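Local coordinates for type IV pilus secretin PilQ family protein (Vibrio cholerae, PDB 6W6M) that forms the outer-membrane secretin channel of the type IVa competence pilus, probably the pore through which the pilus fibre passes during natural transformation, at residues K319-E324 with P566-Q571; G339-V344 with N379-S384; G354-S359 with V374-N379; R475-L480 with G507-V512. All coordinates share one frame; numbering follows the deposited sequence.

Interaction 1: residues K319-E324 with P566-Q571; sequences KQVQIE and PKVVIQ
V321 and V568 meet as an antiparallel non-hydrogen-bonded pair where the start of strand 320-347 runs against the end of strand 549-568. Each valine holds CG1 anti to its backbone N (chi1 175°), so CG2 lies beside that N, and the nearest branches are V321 CG2 and V568 CG2, 4.4 Å apart. V321 CG1 reaches the proline instead, 4.5 Å from P566 CB. The same P566 CB lies 4.5 Å from I323 CG1, which places the proline ring beside both aliphatic residues. This face is the closely packed one: I470 touches both V321 and V568, and V564 touches I323. Between the strands, Q322 N donates to K567 O at 2.8 Å in a nearly straight bond (166°), and V569 N donates to Q320 O at 2.9 Å. K567 O also receives the CA-H of V321, with CA 3.3 Å away. The face carrying Q322 and K567 is looser. The extended chain of Q322 leans on R425 and I427, whereas K567 bends about CB-CG (chi2 61°, which swings CD aside) and its ammonium end leads away from the partner strand into an exposed position. Q320 OE1 accepts a weak hydrogen bond from L511 N of a neighbouring subunit. On its other side strand 320-347 bonds to strand 404-429, so the arrangement is that of a central strand in the antiparallel secretin sheet, joined to the C-terminal strand of the chain.

Interaction 2: residues G339-V344 with N379-S384; sequences GVRWGV and NVNLAS
W342 and V380 form an antiparallel hydrogen-bonded pair, and the strand axes of 339-344 and 380-382 approach to 4.9 Å at 159°. V340 and L382 make a second such pair, bonded in both directions. At the far end the backbone forms a classic beta bulge: N379 and V380 both face W342, and W342 O takes a bond from V380 N at 3.0 Å and a weak one from N379 N. W342 CG sits between its own backbone N and carbonyl carbon (chi1 64°), and the indole lies against V380. V380 CB stands over the five-membered ring, 3.9 Å from its centroid, in a CH-pi contact, while V380 CG2 is nearer the rim, 3.6 Å from W342 CZ2. N379 comes in obliquely, its CB 3.5 Å from W342 CZ3 and its amide plane only 18° from the ring plane. V340 CG1 lies at the ring edge, in plane. On the other face of the sheet R341 and N381 run side by side, with N381 OD1 beside the aliphatic CG and CD of R341. A383 CB touches the same arginine chain, 3.6 Å from R341 CD. The charged end of R341 goes elsewhere, to a salt bridge from NH2 to E408. Strand 404-429 flanks 339-344 on its other side, with L407 against V340 and W342; S390 and S391 of a neighbouring subunit pack on V380 and N379.

Interaction 3: residues G354-S359 with V374-N379; sequences GGSIES and VDEFLN
The carboxylates of E358 and E376 approach each other obliquely, their planes 73° apart, and bring two like charges close, E358 OE1 lying 3.8 Å from E376 OE1. The amide of N379 meets backbone rather than a second flat group: G355 CA stands off the amide plane, 3.2 Å from N379 ND2, and N379 OD1 lies 3.7 Å from G354 O. G355 has no side chain, which lets the amide come this near. F377 leaves its backbone on the side away from 354-359, and its ring packs against M345, L404 and D406 of the flanking strands. At the centre of the contact is the S356 hydroxyl. Its chi1 of 77° sets OG between the backbone N and carbonyl carbon, where it donates to E376 O at 3.2 Å, the donor tilted 23° from that carbonyl plane. The same OG accepts from S359 N at 3.0 Å, so S356 is the N-cap of helix 357-362 while tying it to the backbone of helix 374-377. S359 CB adds a contact to E376 O at 3.6 Å. Subunits meet here as well: G355 O accepts from S391 OG of a neighbouring subunit, and G354 joins a beta ladder with a strand of that chain. The buried hydroxyl is thus gripped in both roles, as donor and acceptor. The paired glutamates, by contrast, would tend to raise each other's affinity for a proton, an effect that the long, weak ion pair of E358 with R341 of the neighbouring subunit may partly offset.

Interaction 4: residues R475-L480 with G507-V512; sequences RLVLDL and GTQVLV
Q509 lies alongside D479, both pointing the same way from a non-hydrogen-bonded pair of the antiparallel strands 475-493 and 496-513. CG is anti to the backbone N (chi1 -174°), and the chain beyond it is extended as well. Q509 CB lies 3.4 Å from D479 OD1; CG and CD follow the same oxygen so closely that the detail is doubtful. At the tip, OE1 is 3.3 Å from D479 OD1, two acceptors without a bond between them, while NE2 packs on V477 CG1 at 3.4 Å. The amide stands almost perpendicular to the carboxylate, 86° between their planes. On the other face, L480 crosses V510 at about a right angle, with L480 CD1 3.5 Å from V510 CG2, and L478 CD1 touches V512 CG1. L520 of strand 518-534 covers L480, T508 and V510. Six backbone bonds, two from each of the pairs L476-V512, L478-V510 and L480-T508, join the strands; L480 N to T508 O is nearly straight at 173°. The face carrying L476, L478, L480, V510 and V512 is largely apolar, and the one carrying D479 and Q509 is partly polar. K263 of a neighbouring subunit packs on both; if its ammonium lies near, it may favour the ionised aspartate.

In the fold
The four contacts form two clusters near opposite ends of a long beta structure. Interactions 1 and 4 have centres 14 Å apart and touch, P566 packing on V512 and L476, so the sheet holding 320-347 and 549-568 meets the four-stranded sheet holding 475-493 and 496-513. Interactions 2 and 3, with centres 12 Å apart, share N379 and follow one another through helix 374-377 and strand 380-382. Strand 320-347 spans both clusters, linking interactions 1 and 2, whose centres lie 68 Å apart. Along the chain, interaction 1 encloses all the others; interaction 2 encloses interaction 3, and interaction 4 comes later. Each contact also meets a neighbouring subunit, consistent with a 14-chain secretin barrel.

Interaction 1: residues K319-E324 with P566-Q571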
loop_
_atom_site.group_PDB
_atom_site.type_symbol
_atom_site.label_atom_id
_atom_site.label_comp_id
_atom_site.label_asym_id
_atom_site.label_seq_id
_atom_site.Cartn_x
_atom_site.Cartn_y
_atom_site.Cartn_z
ATOM N N LYS A 319 -45.115 -26.017 23.370
ATOM C CA LYS A 319 -44.706 -27.120 24.227
ATOM C C LYS A 319 -43.246 -26.967 24.647
ATOM O O LYS A 319 -42.484 -26.179 24.087
ATOM C CB LYS A 319 -44.900 -28.450 23.504
ATOM C CG LYS A 319 -46.322 -28.808 23.202
ATOM C CD LYS A 319 -47.071 -29.092 24.468
ATOM C CE LYS A 319 -48.410 -29.728 24.173
ATOM N NZ LYS A 319 -48.249 -31.059 23.546
ATOM N N GLN A 320 -42.842 -27.763 25.628
ATOM C CA GLN A 320 -41.475 -27.772 26.121
ATOM C C GLN A 320 -40.954 -29.195 26.159
ATOM O O GLN A 320 -41.698 -30.129 26.454
ATOM C CB GLN A 320 -41.383 -27.160 27.501
ATOM C CG GLN A 320 -41.680 -25.703 27.525
ATOM C CD GLN A 320 -41.646 -25.165 28.910
ATOM O OE1 GLN A 320 -41.412 -23.985 29.117
ATOM N NE2 GLN A 320 -41.906 -26.018 29.876
ATOM N N VAL A 321 -39.673 -29.349 25.860
ATOM C CA VAL A 321 -39.032 -30.651 25.744
ATOM C C VAL A 321 -37.830 -30.694 26.671
ATOM O O VAL A 321 -37.154 -29.682 26.882
ATOM C CB VAL A 321 -38.611 -30.948 24.290
ATOM C CG1 VAL A 321 -37.847 -32.235 24.210
ATOM C CG2 VAL A 321 -39.812 -31.019 23.404
ATOM N N GLN A 322 -37.562 -31.878 27.206
ATOM C CA GLN A 322 -36.422 -32.153 28.064
ATOM C C GLN A 322 -35.531 -33.178 27.385
ATOM O O GLN A 322 -35.992 -34.268 27.054
ATOM C CB GLN A 322 -36.904 -32.672 29.412
ATOM C CG GLN A 322 -35.815 -33.008 30.391
ATOM C CD GLN A 322 -36.359 -33.685 31.621
ATOM O OE1 GLN A 322 -37.542 -33.551 31.941
ATOM N NE2 GLN A 322 -35.508 -34.430 32.314
ATOM N N ILE A 323 -34.261 -32.839 27.182
ATOM C CA ILE A 323 -33.331 -33.691 26.445
ATOM C C ILE A 323 -32.178 -34.094 27.353
ATOM O O ILE A 323 -31.623 -33.265 28.079
ATOM C CB ILE A 323 -32.805 -33.010 25.160
ATOM C CG1 ILE A 323 -33.938 -32.782 24.164
ATOM C CG2 ILE A 323 -31.750 -33.856 24.486
ATOM C CD1 ILE A 323 -34.469 -31.389 24.160
ATOM N N GLU A 324 -31.854 -35.382 27.356
ATOM C CA GLU A 324 -30.775 -35.881 28.193
ATOM C C GLU A 324 -29.839 -36.841 27.475
ATOM O O GLU A 324 -30.240 -37.912 27.040
ATOM C CB GLU A 324 -31.330 -36.555 29.445
ATOM C CG GLU A 324 -30.242 -37.031 30.390
ATOM C CD GLU A 324 -30.795 -37.653 31.649
ATOM O OE1 GLU A 324 -32.032 -37.749 31.769
ATOM O OE2 GLU A 324 -29.990 -38.048 32.518
ATOM N N PRO A 566 -35.369 -38.058 24.842
ATOM C CA PRO A 566 -36.184 -36.854 24.997
ATOM C C PRO A 566 -37.489 -37.141 25.732
ATOM O O PRO A 566 -37.814 -38.280 26.053
ATOM C CB PRO A 566 -36.448 -36.451 23.548
ATOM C CG PRO A 566 -36.526 -37.736 22.849
ATOM C CD PRO A 566 -35.598 -38.695 23.540
ATOM N N LYS A 567 -38.192 -36.065 26.080
ATOM C CA LYS A 567 -39.453 -36.137 26.819
ATOM C C LYS A 567 -40.214 -34.818 26.720
ATOM O O LYS A 567 -39.629 -33.748 26.855
ATOM C CB LYS A 567 -39.186 -36.439 28.297
ATOM C CG LYS A 567 -40.413 -36.854 29.087
ATOM C CD LYS A 567 -41.028 -38.121 28.519
ATOM C CE LYS A 567 -42.205 -38.589 29.357
ATOM N NZ LYS A 567 -42.853 -39.795 28.771
ATOM N N VAL A 568 -41.520 -34.899 26.494
ATOM C CA VAL A 568 -42.361 -33.712 26.388
ATOM C C VAL A 568 -42.928 -33.410 27.763
ATOM O O VAL A 568 -43.542 -34.277 28.392
ATOM C CB VAL A 568 -43.483 -33.896 25.358
ATOM C CG1 VAL A 568 -44.397 -32.700 25.367
ATOM C CG2 VAL A 568 -42.901 -34.094 23.980
ATOM N N VAL A 569 -42.712 -32.186 28.234
ATOM C CA VAL A 569 -43.195 -31.790 29.551
ATOM C C VAL A 569 -44.697 -31.555 29.470
ATOM O O VAL A 569 -45.162 -30.642 28.780
ATOM C CB VAL A 569 -42.457 -30.545 30.050
ATOM C CG1 VAL A 569 -43.046 -30.074 31.350
ATOM C CG2 VAL A 569 -40.981 -30.837 30.211
ATOM N N ILE A 570 -45.448 -32.401 30.168
ATOM C CA ILE A 570 -46.904 -32.335 30.171
ATOM C C ILE A 570 -47.469 -31.513 31.321
ATOM O O ILE A 570 -48.624 -31.693 31.702
ATOM C CB ILE A 570 -47.517 -33.746 30.228
ATOM C CG1 ILE A 570 -47.083 -34.457 31.510
ATOM C CG2 ILE A 570 -47.106 -34.555 29.007
ATOM C CD1 ILE A 570 -47.806 -35.762 31.757
ATOM N N GLN A 571 -46.798 -30.475 31.791
ATOM C CA GLN A 571 -47.364 -29.529 32.800
ATOM C C GLN A 571 -48.009 -30.236 34.011
ATOM O O GLN A 571 -48.842 -29.592 34.744
ATOM C CB GLN A 571 -48.366 -28.559 32.167
ATOM C CG GLN A 571 -47.843 -27.752 31.000
ATOM C CD GLN A 571 -48.366 -28.173 29.651
ATOM O OE1 GLN A 571 -48.776 -29.298 29.437
ATOM N NE2 GLN A 571 -48.339 -27.256 28.708
#

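Interaction 2: residues G339-V344 with N379-S384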
loop_
_atom_site.group_PDB
_atom_site.type_symbol
_atom_site.label_atom_id
_atom_site.label_comp_id
_atom_site.label_asym_id
_atom_site.label_seq_id
_atom_site.Cartn_x
_atom_site.Cartn_y
_atom_site.Cartn_z
ATOM N N GLY A 339 11.718 -62.620 32.388
ATOM C CA GLY A 339 13.078 -62.428 31.915
ATOM C C GLY A 339 14.097 -63.156 32.759
ATOM O O GLY A 339 13.845 -63.478 33.922
ATOM N N VAL A 340 15.273 -63.398 32.170
ATOM C CA VAL A 340 16.311 -64.215 32.790
ATOM C C VAL A 340 17.693 -63.635 32.519
ATOM O O VAL A 340 17.996 -63.164 31.421
ATOM C CB VAL A 340 16.245 -65.679 32.306
ATOM C CG1 VAL A 340 17.389 -66.469 32.858
ATOM C CG2 VAL A 340 14.959 -66.318 32.739
ATOM N N ARG A 341 18.557 -63.716 33.527
ATOM C CA ARG A 341 19.899 -63.151 33.431
ATOM C C ARG A 341 20.864 -64.132 34.086
ATOM O O ARG A 341 20.803 -64.312 35.301
ATOM C CB ARG A 341 19.935 -61.796 34.125
ATOM C CG ARG A 341 20.721 -60.732 33.428
ATOM C CD ARG A 341 20.205 -59.373 33.812
ATOM N NE ARG A 341 20.200 -59.170 35.251
ATOM C CZ ARG A 341 20.965 -58.290 35.883
ATOM N NH1 ARG A 341 21.795 -57.522 35.199
ATOM N NH2 ARG A 341 20.893 -58.173 37.200
ATOM N N TRP A 342 21.746 -64.767 33.318
ATOM C CA TRP A 342 22.684 -65.682 33.961
ATOM C C TRP A 342 24.061 -65.620 33.327
ATOM O O TRP A 342 24.229 -65.198 32.182
ATOM C CB TRP A 342 22.187 -67.132 33.969
ATOM C CG TRP A 342 22.024 -67.794 32.650
ATOM C CD1 TRP A 342 20.865 -67.970 31.975
ATOM C CD2 TRP A 342 23.043 -68.423 31.868
ATOM N NE1 TRP A 342 21.092 -68.648 30.813
ATOM C CE2 TRP A 342 22.425 -68.940 30.722
ATOM C CE3 TRP A 342 24.421 -68.593 32.024
ATOM C CZ2 TRP A 342 23.136 -69.614 29.729
ATOM C CZ3 TRP A 342 25.125 -69.260 31.040
ATOM C CH2 TRP A 342 24.483 -69.760 29.908
ATOM N N GLY A 343 25.045 -66.074 34.100
ATOM C CA GLY A 343 26.431 -66.023 33.672
ATOM C C GLY A 343 27.277 -67.087 34.334
ATOM O O GLY A 343 26.934 -67.604 35.402
ATOM N N VAL A 344 28.400 -67.412 33.695
ATOM C CA VAL A 344 29.334 -68.410 34.196
ATOM C C VAL A 344 30.752 -67.880 34.035
ATOM O O VAL A 344 31.016 -66.971 33.250
ATOM C CB VAL A 344 29.184 -69.766 33.480
ATOM C CG1 VAL A 344 30.246 -70.734 33.941
ATOM C CG2 VAL A 344 27.820 -70.341 33.728
ATOM N N ASN A 379 26.501 -64.122 30.408
ATOM C CA ASN A 379 26.315 -64.858 29.164
ATOM C C ASN A 379 24.993 -64.494 28.510
ATOM O O ASN A 379 24.953 -64.081 27.350
ATOM C CB ASN A 379 26.364 -66.363 29.425
ATOM C CG ASN A 379 27.760 -66.918 29.370
ATOM O OD1 ASN A 379 28.043 -67.834 28.610
ATOM N ND2 ASN A 379 28.642 -66.367 30.175
ATOM N N VAL A 380 23.899 -64.657 29.243
ATOM C CA VAL A 380 22.562 -64.381 28.741
ATOM C C VAL A 380 21.996 -63.230 29.551
ATOM O O VAL A 380 21.922 -63.309 30.781
ATOM C CB VAL A 380 21.667 -65.620 28.833
ATOM C CG1 VAL A 380 20.245 -65.267 28.510
ATOM C CG2 VAL A 380 22.172 -66.686 27.907
ATOM N N ASN A 381 21.587 -62.163 28.865
ATOM C CA ASN A 381 21.147 -60.919 29.499
ATOM C C ASN A 381 19.795 -60.512 28.915
ATOM O O ASN A 381 19.731 -59.672 28.022
ATOM C CB ASN A 381 22.199 -59.841 29.288
ATOM C CG ASN A 381 21.969 -58.626 30.140
ATOM O OD1 ASN A 381 21.440 -58.715 31.240
ATOM N ND2 ASN A 381 22.360 -57.473 29.632
ATOM N N LEU A 382 18.709 -61.069 29.450
ATOM C CA LEU A 382 17.362 -60.860 28.942
ATOM C C LEU A 382 16.428 -60.509 30.085
ATOM O O LEU A 382 15.392 -61.140 30.295
ATOM C CB LEU A 382 16.884 -62.094 28.191
ATOM C CG LEU A 382 17.722 -62.453 26.965
ATOM C CD1 LEU A 382 17.225 -63.707 26.317
ATOM C CD2 LEU A 382 17.727 -61.318 25.973
ATOM N N ALA A 383 16.820 -59.523 30.883
ATOM C CA ALA A 383 16.055 -59.157 32.063
ATOM C C ALA A 383 14.748 -58.471 31.690
ATOM O O ALA A 383 14.673 -57.710 30.724
ATOM C CB ALA A 383 16.871 -58.235 32.962
ATOM N N SER A 384 13.716 -58.736 32.487
ATOM C CA SER A 384 12.445 -58.038 32.343
ATOM C C SER A 384 12.632 -56.550 32.593
ATOM O O SER A 384 13.013 -56.136 33.689
ATOM C CB SER A 384 11.419 -58.611 33.314
ATOM O OG SER A 384 10.384 -57.685 33.560
#

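Interaction 3: residues G354-S359 with V374-N379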
loop_
_atom_site.group_PDB
_atom_site.type_symbol
_atom_site.label_atom_id
_atom_site.label_comp_id
_atom_site.label_asym_id
_atom_site.label_seq_id
_atom_site.Cartn_x
_atom_site.Cartn_y
_atom_site.Cartn_z
ATOM N N GLY A 354 34.087 -68.261 29.611
ATOM C CA GLY A 354 33.457 -67.043 30.078
ATOM C C GLY A 354 32.312 -66.655 29.174
ATOM O O GLY A 354 31.732 -67.493 28.484
ATOM N N GLY A 355 31.972 -65.373 29.203
ATOM C CA GLY A 355 30.845 -64.846 28.450
ATOM C C GLY A 355 31.268 -63.745 27.494
ATOM O O GLY A 355 30.422 -63.052 26.931
ATOM N N SER A 356 32.574 -63.616 27.296
ATOM C CA SER A 356 33.122 -62.642 26.368
ATOM C C SER A 356 34.633 -62.799 26.318
ATOM O O SER A 356 35.199 -63.639 27.017
ATOM C CB SER A 356 32.753 -61.219 26.772
ATOM O OG SER A 356 33.546 -60.777 27.845
ATOM N N ILE A 357 35.291 -62.013 25.476
ATOM C CA ILE A 357 36.742 -62.022 25.373
ATOM C C ILE A 357 37.385 -61.176 26.465
ATOM O O ILE A 357 38.419 -61.547 27.021
ATOM C CB ILE A 357 37.157 -61.554 23.961
ATOM C CG1 ILE A 357 36.745 -62.612 22.941
ATOM C CG2 ILE A 357 38.637 -61.274 23.877
ATOM C CD1 ILE A 357 37.405 -62.470 21.627
ATOM N N GLU A 358 36.766 -60.050 26.809
ATOM C CA GLU A 358 37.270 -59.240 27.910
ATOM C C GLU A 358 37.130 -59.969 29.241
ATOM O O GLU A 358 37.924 -59.758 30.167
ATOM C CB GLU A 358 36.543 -57.899 27.942
ATOM C CG GLU A 358 36.820 -57.012 26.729
ATOM C CD GLU A 358 36.054 -57.436 25.485
ATOM O OE1 GLU A 358 34.949 -57.996 25.622
ATOM O OE2 GLU A 358 36.560 -57.214 24.368
ATOM N N SER A 359 36.135 -60.847 29.352
ATOM C CA SER A 359 35.999 -61.660 30.551
ATOM C C SER A 359 37.182 -62.604 30.710
ATOM O O SER A 359 37.789 -62.671 31.783
ATOM C CB SER A 359 34.688 -62.439 30.502
ATOM O OG SER A 359 34.498 -63.222 31.665
ATOM N N VAL A 374 31.087 -56.291 35.237
ATOM C CA VAL A 374 29.745 -56.802 35.516
ATOM C C VAL A 374 28.975 -57.032 34.224
ATOM O O VAL A 374 28.107 -57.909 34.148
ATOM C CB VAL A 374 28.990 -55.852 36.457
ATOM C CG1 VAL A 374 27.768 -56.541 37.016
ATOM C CG2 VAL A 374 29.896 -55.388 37.575
ATOM N N ASP A 375 29.273 -56.248 33.193
ATOM C CA ASP A 375 28.597 -56.381 31.911
ATOM C C ASP A 375 29.253 -57.403 30.997
ATOM O O ASP A 375 28.551 -58.104 30.263
ATOM C CB ASP A 375 28.549 -55.027 31.211
ATOM C CG ASP A 375 27.596 -54.071 31.882
ATOM O OD1 ASP A 375 26.773 -54.535 32.697
ATOM O OD2 ASP A 375 27.677 -52.857 31.607
ATOM N N GLU A 376 30.582 -57.505 31.020
ATOM C CA GLU A 376 31.256 -58.540 30.251
ATOM C C GLU A 376 31.102 -59.913 30.885
ATOM O O GLU A 376 31.384 -60.919 30.233
ATOM C CB GLU A 376 32.736 -58.205 30.102
ATOM C CG GLU A 376 33.025 -56.723 29.993
ATOM C CD GLU A 376 32.406 -56.087 28.767
ATOM O OE1 GLU A 376 32.086 -56.815 27.804
ATOM O OE2 GLU A 376 32.238 -54.850 28.763
ATOM N N PHE A 377 30.661 -59.972 32.139
ATOM C CA PHE A 377 30.541 -61.246 32.830
ATOM C C PHE A 377 29.394 -62.081 32.281
ATOM O O PHE A 377 29.557 -63.289 32.084
ATOM C CB PHE A 377 30.369 -60.997 34.330
ATOM C CG PHE A 377 29.935 -62.204 35.109
ATOM C CD1 PHE A 377 30.767 -63.297 35.245
ATOM C CD2 PHE A 377 28.705 -62.236 35.725
ATOM C CE1 PHE A 377 30.369 -64.403 35.955
ATOM C CE2 PHE A 377 28.305 -63.340 36.438
ATOM C CZ PHE A 377 29.139 -64.423 36.552
ATOM N N LEU A 378 28.252 -61.462 31.999
ATOM C CA LEU A 378 27.013 -62.199 31.787
ATOM C C LEU A 378 26.985 -62.882 30.427
ATOM O O LEU A 378 27.401 -62.306 29.422
ATOM C CB LEU A 378 25.816 -61.261 31.934
ATOM C CG LEU A 378 25.576 -60.653 33.320
ATOM C CD1 LEU A 378 24.456 -59.640 33.281
ATOM C CD2 LEU A 378 25.275 -61.725 34.347
ATOM N N ASN A 379 26.501 -64.122 30.408
ATOM C CA ASN A 379 26.315 -64.858 29.164
ATOM C C ASN A 379 24.993 -64.494 28.510
ATOM O O ASN A 379 24.953 -64.081 27.350
ATOM C CB ASN A 379 26.364 -66.363 29.425
ATOM C CG ASN A 379 27.760 -66.918 29.370
ATOM O OD1 ASN A 379 28.043 -67.834 28.610
ATOM N ND2 ASN A 379 28.642 -66.367 30.175
#

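Interaction 4: residues R475-L480 with G507-V512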
loop_
_atom_site.group_PDB
_atom_site.type_symbol
_atom_site.label_atom_id
_atom_site.label_comp_id
_atom_site.label_asym_id
_atom_site.label_seq_id
_atom_site.Cartn_x
_atom_site.Cartn_y
_atom_site.Cartn_z
ATOM N N ARG A 475 -43.676 -38.201 18.521
ATOM C CA ARG A 475 -42.303 -38.450 18.107
ATOM C C ARG A 475 -41.542 -37.138 18.015
ATOM O O ARG A 475 -42.139 -36.074 17.866
ATOM C CB ARG A 475 -42.247 -39.149 16.754
ATOM C CG ARG A 475 -42.527 -40.622 16.776
ATOM C CD ARG A 475 -42.565 -41.116 15.361
ATOM N NE ARG A 475 -42.674 -42.559 15.267
ATOM C CZ ARG A 475 -42.681 -43.213 14.115
ATOM N NH1 ARG A 475 -42.780 -44.534 14.098
ATOM N NH2 ARG A 475 -42.586 -42.541 12.979
ATOM N N LEU A 476 -40.216 -37.227 18.084
ATOM C CA LEU A 476 -39.337 -36.072 18.011
ATOM C C LEU A 476 -38.318 -36.246 16.895
ATOM O O LEU A 476 -37.828 -37.349 16.648
ATOM C CB LEU A 476 -38.582 -35.862 19.325
ATOM C CG LEU A 476 -39.182 -35.251 20.589
ATOM C CD1 LEU A 476 -39.763 -33.905 20.298
ATOM C CD2 LEU A 476 -40.195 -36.155 21.236
ATOM N N VAL A 477 -37.991 -35.143 16.235
ATOM C CA VAL A 477 -36.866 -35.067 15.310
ATOM C C VAL A 477 -35.834 -34.177 15.985
ATOM O O VAL A 477 -36.117 -33.017 16.291
ATOM C CB VAL A 477 -37.264 -34.513 13.937
ATOM C CG1 VAL A 477 -36.042 -34.346 13.073
ATOM C CG2 VAL A 477 -38.261 -35.411 13.264
ATOM N N LEU A 478 -34.639 -34.706 16.228
ATOM C CA LEU A 478 -33.606 -33.978 16.955
ATOM C C LEU A 478 -32.413 -33.687 16.059
ATOM O O LEU A 478 -31.875 -34.603 15.431
ATOM C CB LEU A 478 -33.151 -34.769 18.180
ATOM C CG LEU A 478 -34.139 -35.027 19.318
ATOM C CD1 LEU A 478 -33.521 -35.938 20.335
ATOM C CD2 LEU A 478 -34.586 -33.752 19.976
ATOM N N ASP A 479 -31.992 -32.419 16.022
ATOM C CA ASP A 479 -30.674 -32.034 15.444
ATOM C C ASP A 479 -29.630 -31.931 16.562
ATOM O O ASP A 479 -29.733 -30.999 17.374
ATOM C CB ASP A 479 -30.765 -30.709 14.684
ATOM C CG ASP A 479 -31.422 -30.829 13.321
ATOM O OD1 ASP A 479 -31.464 -31.955 12.788
ATOM O OD2 ASP A 479 -31.885 -29.793 12.804
ATOM N N LEU A 480 -28.658 -32.847 16.579
ATOM C CA LEU A 480 -27.889 -33.170 17.811
ATOM C C LEU A 480 -26.408 -32.851 17.580
ATOM O O LEU A 480 -25.878 -33.251 16.529
ATOM C CB LEU A 480 -28.074 -34.656 18.130
ATOM C CG LEU A 480 -29.494 -35.079 18.496
ATOM C CD1 LEU A 480 -29.581 -36.589 18.645
ATOM C CD2 LEU A 480 -29.952 -34.390 19.770
ATOM N N GLY A 507 -22.262 -35.789 15.673
ATOM C CA GLY A 507 -23.286 -34.888 15.197
ATOM C C GLY A 507 -24.233 -35.567 14.234
ATOM O O GLY A 507 -23.788 -36.199 13.282
ATOM N N THR A 508 -25.537 -35.447 14.460
ATOM C CA THR A 508 -26.496 -36.218 13.677
ATOM C C THR A 508 -27.844 -35.518 13.627
ATOM O O THR A 508 -28.058 -34.466 14.234
ATOM C CB THR A 508 -26.716 -37.632 14.246
ATOM O OG1 THR A 508 -27.194 -37.568 15.594
ATOM C CG2 THR A 508 -25.461 -38.438 14.201
ATOM N N GLN A 509 -28.759 -36.147 12.898
ATOM C CA GLN A 509 -30.186 -35.875 12.979
ATOM C C GLN A 509 -30.893 -37.209 13.136
ATOM O O GLN A 509 -30.677 -38.117 12.337
ATOM C CB GLN A 509 -30.684 -35.140 11.739
ATOM C CG GLN A 509 -32.122 -34.711 11.839
ATOM C CD GLN A 509 -32.546 -33.845 10.686
ATOM O OE1 GLN A 509 -31.741 -33.479 9.841
ATOM N NE2 GLN A 509 -33.817 -33.511 10.644
ATOM N N VAL A 510 -31.714 -37.343 14.173
ATOM C CA VAL A 510 -32.393 -38.605 14.441
ATOM C C VAL A 510 -33.873 -38.366 14.703
ATOM O O VAL A 510 -34.329 -37.239 14.876
ATOM C CB VAL A 510 -31.770 -39.385 15.619
ATOM C CG1 VAL A 510 -30.351 -39.796 15.294
ATOM C CG2 VAL A 510 -31.838 -38.573 16.902
ATOM N N LEU A 511 -34.615 -39.470 14.746
ATOM C CA LEU A 511 -36.067 -39.490 14.897
ATOM C C LEU A 511 -36.404 -40.541 15.943
ATOM O O LEU A 511 -36.164 -41.729 15.724
ATOM C CB LEU A 511 -36.765 -39.791 13.568
ATOM C CG LEU A 511 -38.165 -40.402 13.663
ATOM C CD1 LEU A 511 -39.126 -39.439 14.343
ATOM C CD2 LEU A 511 -38.677 -40.791 12.283
ATOM N N VAL A 512 -36.947 -40.116 17.078
ATOM C CA VAL A 512 -37.058 -40.978 18.249
ATOM C C VAL A 512 -38.422 -40.799 18.909
ATOM O O VAL A 512 -38.980 -39.701 18.931
ATOM C CB VAL A 512 -35.890 -40.693 19.229
ATOM C CG1 VAL A 512 -35.961 -39.283 19.738
ATOM C CG2 VAL A 512 -35.863 -41.659 20.388
#